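Local coordinates for hypothetical protein (Aquifex aeolicus, PDB 2HEK) that binds zinc and guanosine-5'-diphosphate at well-separated sites and, as an HD-domain protein, may have dGTPase activity, at residues L20-S25 against E120-D125; S25-R30 against E115-E120; G57-T62 against A80-D85; F108-I113 against R133-T138. All coordinates share one frame; numbering follows the deposited sequence.

Contact 1: residues L20-S25 against E120-D125; sequences LRLIDS and EILKQD. With GDP (guanosine-5'-diphosphate), chain H.
Beside a GDP pocket that includes L20 and D24, R21 of helix 17-23 is salt-bridged to D125, which follows helix 117-123 of the HD domain, and an apolar patch adjoins the charged pair. Guanidinium and carboxylate approach tip to tip, their planes 33° apart. R21 NH1 lies 2.7 Å from D125 OD2 and meets it on the syn side, but tilted 26° out of the carboxylate plane, and the N-H...O angle of 147° is not straight. The second arm is weak, R21 NH2 standing 3.4 Å from D125 OD1, and a water that donates to OD1 and accepts weakly from NH2 supplements it. Next to this pair lies the apolar part of the contact. There L22 and I121 lie alongside one another, pointing opposite ways, with CD2 of L22 3.6 Å from CG2 of I121, and L22 CD1 touches L122 CD2 where the two leucines run roughly perpendicular. I121 CD1 reaches on to the CB of S25, at the N-cap position of helix 26-29, whose hydroxyl bonds back to L22 O, an oxygen that also accepts from S25 N. On the ligand side D24 OD1 accepts from the guanine N1 at 2.9 Å and, more weakly, from N2; K3, Q29 and R32 also hydrogen-bond to GDP, and L20 CD1 packs 3.7 Å from the guanine N2.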
# COMPACT_ATOMS: atom_id res chain seq x y z
N LEU A 20 -5.55 29.85 3.60
CA LEU A 20 -6.56 29.68 4.67
C LEU A 20 -7.69 30.70 4.61
O LEU A 20 -8.86 30.35 4.81
CB LEU A 20 -5.90 29.78 6.05
CG LEU A 20 -6.76 29.39 7.24
CD1 LEU A 20 -7.02 27.89 7.25
CD2 LEU A 20 -6.11 29.83 8.54
N ARG A 21 -7.34 31.96 4.32
CA ARG A 21 -8.35 33.03 4.23
C ARG A 21 -9.32 32.71 3.11
O ARG A 21 -10.56 32.87 3.24
CB ARG A 21 -7.65 34.37 3.99
CG ARG A 21 -6.91 34.96 5.21
CD ARG A 21 -6.41 36.43 4.94
NE ARG A 21 -4.94 36.56 5.00
CZ ARG A 21 -4.16 36.99 4.01
NH1 ARG A 21 -4.70 37.38 2.85
NH2 ARG A 21 -2.85 37.05 4.18
N LEU A 22 -8.76 32.21 2.01
CA LEU A 22 -9.59 31.78 0.87
C LEU A 22 -10.42 30.55 1.20
O LEU A 22 -11.61 30.47 0.88
CB LEU A 22 -8.69 31.55 -0.36
CG LEU A 22 -8.03 32.81 -0.94
CD1 LEU A 22 -6.84 32.42 -1.82
CD2 LEU A 22 -9.06 33.65 -1.74
N ILE A 23 -9.79 29.56 1.83
CA ILE A 23 -10.52 28.34 2.23
C ILE A 23 -11.72 28.64 3.13
O ILE A 23 -12.81 28.06 2.97
CB ILE A 23 -9.57 27.35 2.89
CG1 ILE A 23 -8.66 26.79 1.82
CG2 ILE A 23 -10.33 26.24 3.60
CD1 ILE A 23 -7.42 26.17 2.38
N ASP A 24 -11.54 29.57 4.06
CA ASP A 24 -12.60 29.94 4.98
C ASP A 24 -13.75 30.76 4.37
O ASP A 24 -14.79 30.93 4.99
CB ASP A 24 -11.99 30.60 6.23
CG ASP A 24 -11.15 29.62 7.05
OD1 ASP A 24 -11.52 28.43 7.13
OD2 ASP A 24 -10.08 30.02 7.59
N SER A 25 -13.60 31.24 3.15
CA SER A 25 -14.69 32.06 2.53
C SER A 25 -15.86 31.19 2.11
O SER A 25 -15.68 29.99 1.84
CB SER A 25 -14.17 32.85 1.34
OG SER A 25 -13.88 31.97 0.27
N GLU A 120 -11.58 40.64 -2.61
CA GLU A 120 -11.02 41.41 -1.50
C GLU A 120 -9.94 40.63 -0.79
O GLU A 120 -8.90 41.17 -0.38
CB GLU A 120 -12.12 41.79 -0.51
CG GLU A 120 -12.84 43.08 -0.86
CD GLU A 120 -13.81 42.96 -2.04
OE1 GLU A 120 -14.05 43.99 -2.70
OE2 GLU A 120 -14.33 41.83 -2.31
N ILE A 121 -10.18 39.33 -0.64
CA ILE A 121 -9.17 38.50 0.01
C ILE A 121 -7.88 38.50 -0.80
O ILE A 121 -6.79 38.74 -0.25
CB ILE A 121 -9.72 37.04 0.27
CG1 ILE A 121 -10.86 37.08 1.29
CG2 ILE A 121 -8.55 36.15 0.75
CD1 ILE A 121 -11.78 35.80 1.30
N LEU A 122 -7.97 38.24 -2.10
CA LEU A 122 -6.75 38.24 -2.95
C LEU A 122 -6.04 39.62 -2.99
O LEU A 122 -4.78 39.71 -3.03
CB LEU A 122 -7.09 37.80 -4.37
CG LEU A 122 -7.57 36.34 -4.57
CD1 LEU A 122 -8.12 36.17 -5.98
CD2 LEU A 122 -6.37 35.44 -4.35
N LYS A 123 -6.83 40.70 -2.95
CA LYS A 123 -6.26 42.07 -2.98
C LYS A 123 -5.36 42.37 -1.79
O LYS A 123 -4.50 43.24 -1.89
CB LYS A 123 -7.35 43.15 -3.09
CG LYS A 123 -7.78 43.41 -4.51
CD LYS A 123 -6.69 44.15 -5.33
CE LYS A 123 -6.90 45.68 -5.30
NZ LYS A 123 -5.69 46.39 -5.71
N GLN A 124 -5.54 41.65 -0.67
CA GLN A 124 -4.64 41.79 0.47
C GLN A 124 -3.20 41.39 0.16
O GLN A 124 -2.26 41.93 0.75
CB GLN A 124 -5.16 40.99 1.69
CG GLN A 124 -6.61 41.36 2.08
CD GLN A 124 -6.84 42.88 2.13
OE1 GLN A 124 -6.10 43.59 2.83
NE2 GLN A 124 -7.86 43.37 1.40
N ASP A 125 -3.03 40.45 -0.76
CA ASP A 125 -1.71 39.94 -1.11
C ASP A 125 -1.24 40.27 -2.54
O ASP A 125 -0.03 40.24 -2.79
CB ASP A 125 -1.70 38.42 -0.92
CG ASP A 125 -2.05 38.00 0.50
OD1 ASP A 125 -1.32 38.42 1.43
OD2 ASP A 125 -3.07 37.27 0.69
PB GDP H . -7.92 25.13 16.06
O1B GDP H . -7.74 23.79 16.77
O2B GDP H . -7.43 26.24 16.98
O3B GDP H . -7.08 25.15 14.79
O3A GDP H . -9.49 25.37 15.72
PA GDP H . -10.13 25.10 14.25
O1A GDP H . -9.45 25.94 13.19
O2A GDP H . -11.62 25.35 14.22
O5' GDP H . -9.82 23.53 14.04
C5' GDP H . -10.17 22.86 12.84
C4' GDP H . -8.94 22.10 12.35
O4' GDP H . -9.38 21.18 11.36
C3' GDP H . -7.90 23.02 11.70
O3' GDP H . -6.70 23.12 12.47
C2' GDP H . -7.64 22.41 10.33
O2' GDP H . -6.41 21.68 10.35
C1' GDP H . -8.79 21.44 10.08
N9 GDP H . -9.82 21.97 9.14
C8 GDP H . -10.61 21.20 8.34
N7 GDP H . -11.45 21.94 7.57
C5 GDP H . -11.22 23.23 7.87
C6 GDP H . -11.74 24.55 7.43
O6 GDP H . -12.65 24.63 6.59
N1 GDP H . -11.23 25.66 7.98
C2 GDP H . -10.25 25.63 8.92
N2 GDP H . -9.78 26.79 9.43
N3 GDP H . -9.72 24.47 9.37
C4 GDP H . -10.15 23.25 8.90
O HOH W 1 -0.35 36.40 3.26

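Contact 2: residues S25-R30 against E115-E120; sequences SFPFQR and ETEIYE
S25 and T116 each occupy the N-cap position before a helix, and the two helix starts face one another, with the CA atoms of S25 and I118 7.1 Å apart and those of P27 and T116 7.7 Å apart. One hydrogen bond joins them: F26 N, in the first turn of helix 26-29, donates to E117 OE2 over 3.1 Å at an N-H...O angle of 162°, reaching the oxygen from above the carboxylate plane. E117 CG sits between its own backbone N and carbonyl carbon (chi1 52°), and the extended chain beyond it lays the carboxylate against S25 CB. The carboxylate's negative charge near the start of helix 26-29 would probably suit the positive end of its dipole, and the bond joins the GDP-binding N-terminal region to the HD domain. P27 CG rests 3.6 Å from T116 OG1, the oxygen that weakly caps I118 N and is hydrogen-bonded to V112 O. The same CG lies 4.2 Å from I118 CG1. An alanine in place of P27 would probably open a gap beside T116 and I118, since CG makes both contacts. I118 CD1 meanwhile packs on the S25 side chain, 4.0 Å from its CB.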
# COMPACT_ATOMS: atom_id res chain seq x y z
N SER A 25 -13.60 31.24 3.15
CA SER A 25 -14.69 32.06 2.53
C SER A 25 -15.86 31.19 2.11
O SER A 25 -15.68 29.99 1.84
CB SER A 25 -14.17 32.85 1.34
OG SER A 25 -13.88 31.97 0.27
N PHE A 26 -17.05 31.78 2.06
CA PHE A 26 -18.25 31.06 1.66
C PHE A 26 -18.18 30.42 0.26
O PHE A 26 -18.63 29.30 0.09
CB PHE A 26 -19.49 31.96 1.80
CG PHE A 26 -20.74 31.39 1.18
CD1 PHE A 26 -21.69 30.73 1.97
CD2 PHE A 26 -20.99 31.54 -0.18
CE1 PHE A 26 -22.86 30.20 1.40
CE2 PHE A 26 -22.16 31.00 -0.76
CZ PHE A 26 -23.09 30.33 0.02
N PRO A 27 -17.67 31.14 -0.77
CA PRO A 27 -17.62 30.45 -2.09
C PRO A 27 -16.70 29.21 -2.12
O PRO A 27 -16.95 28.27 -2.88
CB PRO A 27 -17.08 31.53 -3.03
CG PRO A 27 -17.44 32.85 -2.32
CD PRO A 27 -17.21 32.54 -0.87
N PHE A 28 -15.65 29.19 -1.30
CA PHE A 28 -14.82 28.00 -1.21
C PHE A 28 -15.51 26.91 -0.37
O PHE A 28 -15.51 25.73 -0.74
CB PHE A 28 -13.40 28.30 -0.70
CG PHE A 28 -12.43 27.17 -0.92
CD1 PHE A 28 -11.62 27.14 -2.07
CD2 PHE A 28 -12.31 26.14 -0.00
CE1 PHE A 28 -10.74 26.08 -2.30
CE2 PHE A 28 -11.39 25.08 -0.21
CZ PHE A 28 -10.61 25.06 -1.35
N GLN A 29 -16.15 27.30 0.72
CA GLN A 29 -16.84 26.30 1.56
C GLN A 29 -17.98 25.59 0.80
O GLN A 29 -18.25 24.41 1.03
CB GLN A 29 -17.35 26.91 2.88
CG GLN A 29 -16.23 27.31 3.80
CD GLN A 29 -15.58 26.12 4.51
OE1 GLN A 29 -16.26 25.16 4.85
NE2 GLN A 29 -14.28 26.18 4.73
N ARG A 30 -18.64 26.31 -0.11
CA ARG A 30 -19.63 25.72 -1.02
C ARG A 30 -19.12 24.41 -1.67
O ARG A 30 -19.90 23.46 -1.95
CB ARG A 30 -19.94 26.75 -2.13
CG ARG A 30 -20.87 26.23 -3.23
CD ARG A 30 -21.13 27.25 -4.36
NE ARG A 30 -21.74 26.51 -5.45
CZ ARG A 30 -21.05 25.93 -6.44
NH1 ARG A 30 -19.73 26.07 -6.54
NH2 ARG A 30 -21.69 25.23 -7.36
N GLU A 115 -16.55 38.79 -8.19
CA GLU A 115 -17.82 39.30 -7.66
C GLU A 115 -18.17 38.88 -6.22
O GLU A 115 -19.28 39.16 -5.75
CB GLU A 115 -18.98 38.94 -8.61
CG GLU A 115 -18.80 39.41 -10.08
CD GLU A 115 -19.88 38.91 -11.04
OE1 GLU A 115 -21.04 38.65 -10.62
OE2 GLU A 115 -19.59 38.78 -12.24
N THR A 116 -17.24 38.23 -5.51
CA THR A 116 -17.49 37.83 -4.12
C THR A 116 -16.34 38.30 -3.24
O THR A 116 -15.39 38.91 -3.74
CB THR A 116 -17.62 36.28 -4.00
OG1 THR A 116 -16.36 35.68 -4.33
CG2 THR A 116 -18.72 35.72 -4.92
N GLU A 117 -16.38 37.97 -1.94
CA GLU A 117 -15.28 38.27 -1.01
C GLU A 117 -13.93 37.74 -1.47
O GLU A 117 -12.90 38.22 -1.01
CB GLU A 117 -15.59 37.77 0.42
CG GLU A 117 -16.01 36.29 0.51
CD GLU A 117 -16.21 35.76 1.96
OE1 GLU A 117 -15.44 36.20 2.88
OE2 GLU A 117 -17.13 34.91 2.18
N ILE A 118 -13.91 36.72 -2.35
CA ILE A 118 -12.62 36.21 -2.87
C ILE A 118 -11.76 37.37 -3.40
O ILE A 118 -10.58 37.45 -3.11
CB ILE A 118 -12.81 35.14 -3.99
CG1 ILE A 118 -13.55 33.91 -3.46
CG2 ILE A 118 -11.48 34.75 -4.64
CD1 ILE A 118 -12.81 33.18 -2.38
N TYR A 119 -12.35 38.29 -4.16
CA TYR A 119 -11.54 39.39 -4.71
C TYR A 119 -10.82 40.21 -3.62
O TYR A 119 -9.58 40.44 -3.66
CB TYR A 119 -12.41 40.32 -5.58
CG TYR A 119 -11.53 41.22 -6.42
CD1 TYR A 119 -10.84 40.71 -7.54
CD2 TYR A 119 -11.35 42.56 -6.08
CE1 TYR A 119 -10.00 41.52 -8.32
CE2 TYR A 119 -10.51 43.40 -6.86
CZ TYR A 119 -9.85 42.86 -7.97
OH TYR A 119 -9.01 43.64 -8.71
N GLU A 120 -11.58 40.64 -2.61
CA GLU A 120 -11.02 41.41 -1.50
C GLU A 120 -9.94 40.63 -0.79
O GLU A 120 -8.90 41.17 -0.38
CB GLU A 120 -12.12 41.79 -0.51
CG GLU A 120 -12.84 43.08 -0.86
CD GLU A 120 -13.81 42.96 -2.04
OE1 GLU A 120 -14.05 43.99 -2.70
OE2 GLU A 120 -14.33 41.83 -2.31

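Contact 3: residues G57-T62 against A80-D85; sequences GVYHIT and AGLLHD
V58 and G81 meet where helix 51-69 and helix 74-82 come close together, the CA atoms of Y59 and L82 being 4.8 Å apart. CG1 of V58, anti to the backbone N (chi1 178°), rests on bare glycine backbone, 3.6 Å from G81 O and 3.7 Å from G81 CA. A side chain on G81 would point into the opposite helix, where a CB would fall too near T62 OG1 and tight against V58 CG1, so the absence of one is what lets the backbones draw in. Beside this point Y59 and L82 cross obliquely: L82 CD1 lies 3.8 Å from Y59 CB, and L82 CB comes 4.0 Å from ring atom CD2 of Y59. The contact is wholly buried and made by packing alone.

Moving outward, T62 faces G81 with its hydroxyl, OG1 standing 4.2 Å from G81 CA. That hydroxyl bonds to V58 O at 2.7 Å, from above the carbonyl plane, while T62 N donates to the same oxygen. T62 OG1 also hydrogen-bonds to S160 OG of helix 160-173. Weak hydrogen bonds link Y59 OH with K78 NZ and with G16 N. H84 and D85 follow in the loop after helix 74-82, and D85 is salt-bridged to R51. H54, D85 and D161 bind the zinc ion: helix 51-69 carries H54, helix 160-173 carries D161, and between them in sequence comes H84-D85, the His-Asp pair that gives the HD domain its name.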
# COMPACT_ATOMS: atom_id res chain seq x y z
N GLY A 57 -6.05 19.43 -2.66
CA GLY A 57 -5.10 18.52 -3.32
C GLY A 57 -4.42 19.18 -4.51
O GLY A 57 -3.21 19.03 -4.71
N VAL A 58 -5.19 19.92 -5.30
CA VAL A 58 -4.57 20.68 -6.44
C VAL A 58 -3.53 21.71 -5.94
O VAL A 58 -2.40 21.80 -6.46
CB VAL A 58 -5.64 21.34 -7.32
CG1 VAL A 58 -4.97 22.15 -8.45
CG2 VAL A 58 -6.57 20.28 -7.94
N TYR A 59 -3.91 22.48 -4.92
CA TYR A 59 -2.98 23.38 -4.24
C TYR A 59 -1.70 22.63 -3.82
O TYR A 59 -0.61 23.09 -4.07
CB TYR A 59 -3.66 23.99 -3.03
CG TYR A 59 -2.78 24.80 -2.09
CD1 TYR A 59 -2.04 24.18 -1.06
CD2 TYR A 59 -2.74 26.21 -2.19
CE1 TYR A 59 -1.23 24.97 -0.16
CE2 TYR A 59 -1.97 26.98 -1.31
CZ TYR A 59 -1.22 26.37 -0.30
OH TYR A 59 -0.45 27.16 0.54
N HIS A 60 -1.83 21.47 -3.19
CA HIS A 60 -0.67 20.70 -2.72
C HIS A 60 0.19 20.15 -3.88
O HIS A 60 1.44 20.25 -3.86
CB HIS A 60 -1.20 19.53 -1.86
CG HIS A 60 -0.14 18.56 -1.47
ND1 HIS A 60 0.79 18.83 -0.48
CD2 HIS A 60 0.16 17.32 -1.93
CE1 HIS A 60 1.61 17.80 -0.36
NE2 HIS A 60 1.24 16.87 -1.22
N ILE A 61 -0.45 19.59 -4.91
CA ILE A 61 0.32 19.11 -6.07
C ILE A 61 0.98 20.27 -6.85
O ILE A 61 2.12 20.14 -7.30
CB ILE A 61 -0.54 18.23 -7.03
CG1 ILE A 61 -0.90 16.93 -6.32
CG2 ILE A 61 0.25 17.86 -8.35
CD1 ILE A 61 0.33 16.03 -6.03
N THR A 62 0.28 21.40 -6.97
CA THR A 62 0.86 22.59 -7.59
C THR A 62 2.13 23.00 -6.84
O THR A 62 3.13 23.31 -7.49
CB THR A 62 -0.13 23.77 -7.62
OG1 THR A 62 -1.31 23.35 -8.34
CG2 THR A 62 0.49 24.97 -8.34
N ALA A 80 -3.80 29.92 -7.87
CA ALA A 80 -4.58 29.64 -9.07
C ALA A 80 -5.09 28.19 -9.05
O ALA A 80 -6.23 27.92 -9.46
CB ALA A 80 -3.71 29.90 -10.34
N GLY A 81 -4.24 27.26 -8.58
CA GLY A 81 -4.63 25.84 -8.42
C GLY A 81 -5.77 25.73 -7.41
O GLY A 81 -6.80 25.12 -7.68
N LEU A 82 -5.58 26.33 -6.24
CA LEU A 82 -6.61 26.32 -5.19
C LEU A 82 -8.02 26.78 -5.63
O LEU A 82 -9.04 26.17 -5.24
CB LEU A 82 -6.12 27.16 -4.00
CG LEU A 82 -6.96 27.10 -2.71
CD1 LEU A 82 -6.86 25.69 -2.03
CD2 LEU A 82 -6.54 28.23 -1.72
N LEU A 83 -8.10 27.81 -6.49
CA LEU A 83 -9.40 28.41 -6.82
C LEU A 83 -9.98 27.89 -8.13
O LEU A 83 -11.02 28.34 -8.58
CB LEU A 83 -9.26 29.94 -6.86
CG LEU A 83 -8.68 30.54 -5.56
CD1 LEU A 83 -8.53 32.04 -5.71
CD2 LEU A 83 -9.57 30.23 -4.35
N HIS A 84 -9.28 26.92 -8.72
CA HIS A 84 -9.62 26.40 -10.04
C HIS A 84 -11.06 25.93 -10.19
O HIS A 84 -11.61 26.01 -11.26
CB HIS A 84 -8.69 25.26 -10.43
CG HIS A 84 -8.80 24.86 -11.87
ND1 HIS A 84 -9.47 23.73 -12.28
CD2 HIS A 84 -8.35 25.46 -13.00
CE1 HIS A 84 -9.41 23.63 -13.60
NE2 HIS A 84 -8.74 24.67 -14.06
N ASP A 85 -11.64 25.39 -9.12
CA ASP A 85 -13.00 24.85 -9.12
C ASP A 85 -14.12 25.80 -8.61
O ASP A 85 -15.28 25.37 -8.49
CB ASP A 85 -13.03 23.58 -8.23
CG ASP A 85 -12.67 22.31 -8.98
OD1 ASP A 85 -12.11 22.34 -10.09
OD2 ASP A 85 -12.97 21.22 -8.44

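Contact 4: residues F108-I113 against R133-T138; sequences FTERVI and RLVRIT
Helices 108-115 and 128-139 run nearly antiparallel here, the axes of segments 108-113 and 133-138 coming within 10.3 Å at an angle of 154°, with the CA atoms of E110 and V135 nearest at 6.2 Å. V135 holds the middle of the contact, one methyl toward E110 and the other toward I113. CG1, anti to the backbone N (chi1 168°), lies against the aliphatic stem of E110, 3.8 Å from CG, and the two side chains are set nearly perpendicular. The extended E110 chain carries its carboxylate past the valine to a salt bridge with K114, so the glutamate offers methylenes to the contact while its charge is paired along its own helix. CG2 of V135 faces I113 instead, 4.0 Å from the CG2 of I113, the two side chains lying alongside each other but oppositely directed. An alanine in place of V135 would probably leave a gap between E110 and I113, since both methyls that touch them would be gone.

The flanks are lighter. I113 CD1 reaches L134 CD2 at 4.3 Å, and T109 and T138 meet tip to tip through methyls, their CG2 atoms 4.1 Å apart. T138 turns its hydroxyl elsewhere, to A80 O of helix 74-82.

Helix 128-139 is backed by helix 74-82, where L134 packs on L76 and A80, and by helix 145-155, which I137 touches at L150 and I154; on the other helix, V112 packs against F252 and L253 of helix 250-253.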
# COMPACT_ATOMS: atom_id res chain seq x y z
N PHE A 108 -17.90 31.16 -14.95
CA PHE A 108 -18.33 31.32 -13.56
C PHE A 108 -17.17 31.35 -12.56
O PHE A 108 -17.30 31.96 -11.50
CB PHE A 108 -19.37 30.27 -13.18
CG PHE A 108 -20.77 30.64 -13.59
CD1 PHE A 108 -21.28 30.23 -14.81
CD2 PHE A 108 -21.56 31.43 -12.76
CE1 PHE A 108 -22.58 30.59 -15.20
CE2 PHE A 108 -22.85 31.78 -13.14
CZ PHE A 108 -23.36 31.36 -14.36
N THR A 109 -16.04 30.72 -12.89
CA THR A 109 -14.85 30.80 -12.02
C THR A 109 -14.35 32.22 -11.93
O THR A 109 -14.01 32.67 -10.85
CB THR A 109 -13.71 29.87 -12.47
OG1 THR A 109 -14.16 28.52 -12.37
CG2 THR A 109 -12.49 30.03 -11.58
N GLU A 110 -14.29 32.91 -13.07
CA GLU A 110 -13.89 34.31 -13.10
C GLU A 110 -14.91 35.15 -12.35
O GLU A 110 -14.50 35.99 -11.55
CB GLU A 110 -13.69 34.86 -14.55
CG GLU A 110 -13.34 36.39 -14.57
CD GLU A 110 -12.98 36.89 -15.99
OE1 GLU A 110 -13.15 36.11 -16.93
OE2 GLU A 110 -12.52 38.04 -16.16
N ARG A 111 -16.20 34.91 -12.53
CA ARG A 111 -17.23 35.66 -11.84
C ARG A 111 -17.17 35.52 -10.32
O ARG A 111 -17.30 36.51 -9.60
CB ARG A 111 -18.62 35.22 -12.35
CG ARG A 111 -18.90 35.60 -13.79
CD ARG A 111 -20.38 35.57 -14.10
NE ARG A 111 -21.13 36.46 -13.21
CZ ARG A 111 -22.45 36.41 -13.04
NH1 ARG A 111 -23.16 35.50 -13.71
NH2 ARG A 111 -23.05 37.25 -12.23
N VAL A 112 -16.96 34.30 -9.84
CA VAL A 112 -16.88 34.04 -8.39
C VAL A 112 -15.63 34.75 -7.79
O VAL A 112 -15.69 35.34 -6.72
CB VAL A 112 -16.93 32.52 -8.06
CG1 VAL A 112 -16.65 32.27 -6.59
CG2 VAL A 112 -18.29 31.94 -8.43
N ILE A 113 -14.51 34.69 -8.50
CA ILE A 113 -13.30 35.37 -8.03
C ILE A 113 -13.48 36.89 -7.98
O ILE A 113 -12.98 37.53 -7.05
CB ILE A 113 -12.11 35.03 -8.94
CG1 ILE A 113 -11.67 33.57 -8.73
CG2 ILE A 113 -10.94 35.96 -8.68
CD1 ILE A 113 -10.86 33.01 -9.88
N ARG A 133 -3.99 38.02 -13.84
CA ARG A 133 -3.11 36.94 -14.33
C ARG A 133 -3.50 35.59 -13.70
O ARG A 133 -3.58 34.60 -14.40
CB ARG A 133 -1.64 37.27 -14.02
CG ARG A 133 -1.15 38.49 -14.82
CD ARG A 133 0.23 38.91 -14.42
NE ARG A 133 1.28 37.96 -14.84
CZ ARG A 133 2.06 37.26 -14.02
NH1 ARG A 133 1.89 37.31 -12.70
NH2 ARG A 133 3.01 36.47 -14.53
N LEU A 134 -3.75 35.59 -12.38
CA LEU A 134 -4.30 34.40 -11.70
C LEU A 134 -5.55 33.86 -12.41
O LEU A 134 -5.67 32.66 -12.64
CB LEU A 134 -4.62 34.72 -10.24
CG LEU A 134 -5.15 33.56 -9.36
CD1 LEU A 134 -4.83 33.90 -7.93
CD2 LEU A 134 -6.64 33.40 -9.50
N VAL A 135 -6.48 34.74 -12.75
CA VAL A 135 -7.69 34.32 -13.47
C VAL A 135 -7.39 33.65 -14.82
O VAL A 135 -7.91 32.58 -15.12
CB VAL A 135 -8.66 35.50 -13.67
CG1 VAL A 135 -9.76 35.12 -14.69
CG2 VAL A 135 -9.26 35.92 -12.33
N ARG A 136 -6.53 34.25 -15.63
CA ARG A 136 -6.13 33.68 -16.92
C ARG A 136 -5.44 32.33 -16.76
O ARG A 136 -5.71 31.40 -17.49
CB ARG A 136 -5.20 34.65 -17.68
CG ARG A 136 -5.98 35.82 -18.30
CD ARG A 136 -5.18 36.62 -19.35
NE ARG A 136 -4.04 37.33 -18.77
CZ ARG A 136 -4.15 38.54 -18.21
NH1 ARG A 136 -5.33 39.15 -18.12
NH2 ARG A 136 -3.11 39.13 -17.70
N ILE A 137 -4.51 32.27 -15.81
CA ILE A 137 -3.76 31.07 -15.51
C ILE A 137 -4.72 29.94 -15.12
O ILE A 137 -4.67 28.84 -15.69
CB ILE A 137 -2.71 31.36 -14.41
CG1 ILE A 137 -1.59 32.22 -15.01
CG2 ILE A 137 -2.12 30.03 -13.76
CD1 ILE A 137 -0.79 32.95 -14.00
N THR A 138 -5.65 30.24 -14.22
CA THR A 138 -6.56 29.21 -13.77
C THR A 138 -7.57 28.77 -14.84
O THR A 138 -8.03 27.64 -14.82
CB THR A 138 -7.26 29.55 -12.43
OG1 THR A 138 -7.54 28.32 -11.75
CG2 THR A 138 -8.56 30.35 -12.64

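Overall arrangement
The four contacts lie on the same side of the chain's centre, their own centres 8 to 15 Å apart. Contacts 1 and 2 are the closest pair: they share S25, E120 and helix 117-123, and join the N-terminal GDP-binding region to the HD domain. Contacts 3 and 4 lie wholly within that domain and follow one another along the chain, meeting where L83 and H84 pack on T109. In chain order contact 2 falls within the span of contact 1, and contact 3 within both, whereas the segments of contact 4 alternate with those of contacts 1 and 2. L22, L122 and I118 pack on L83, connecting the nucleotide side to the segment that bears the zinc ligand D85.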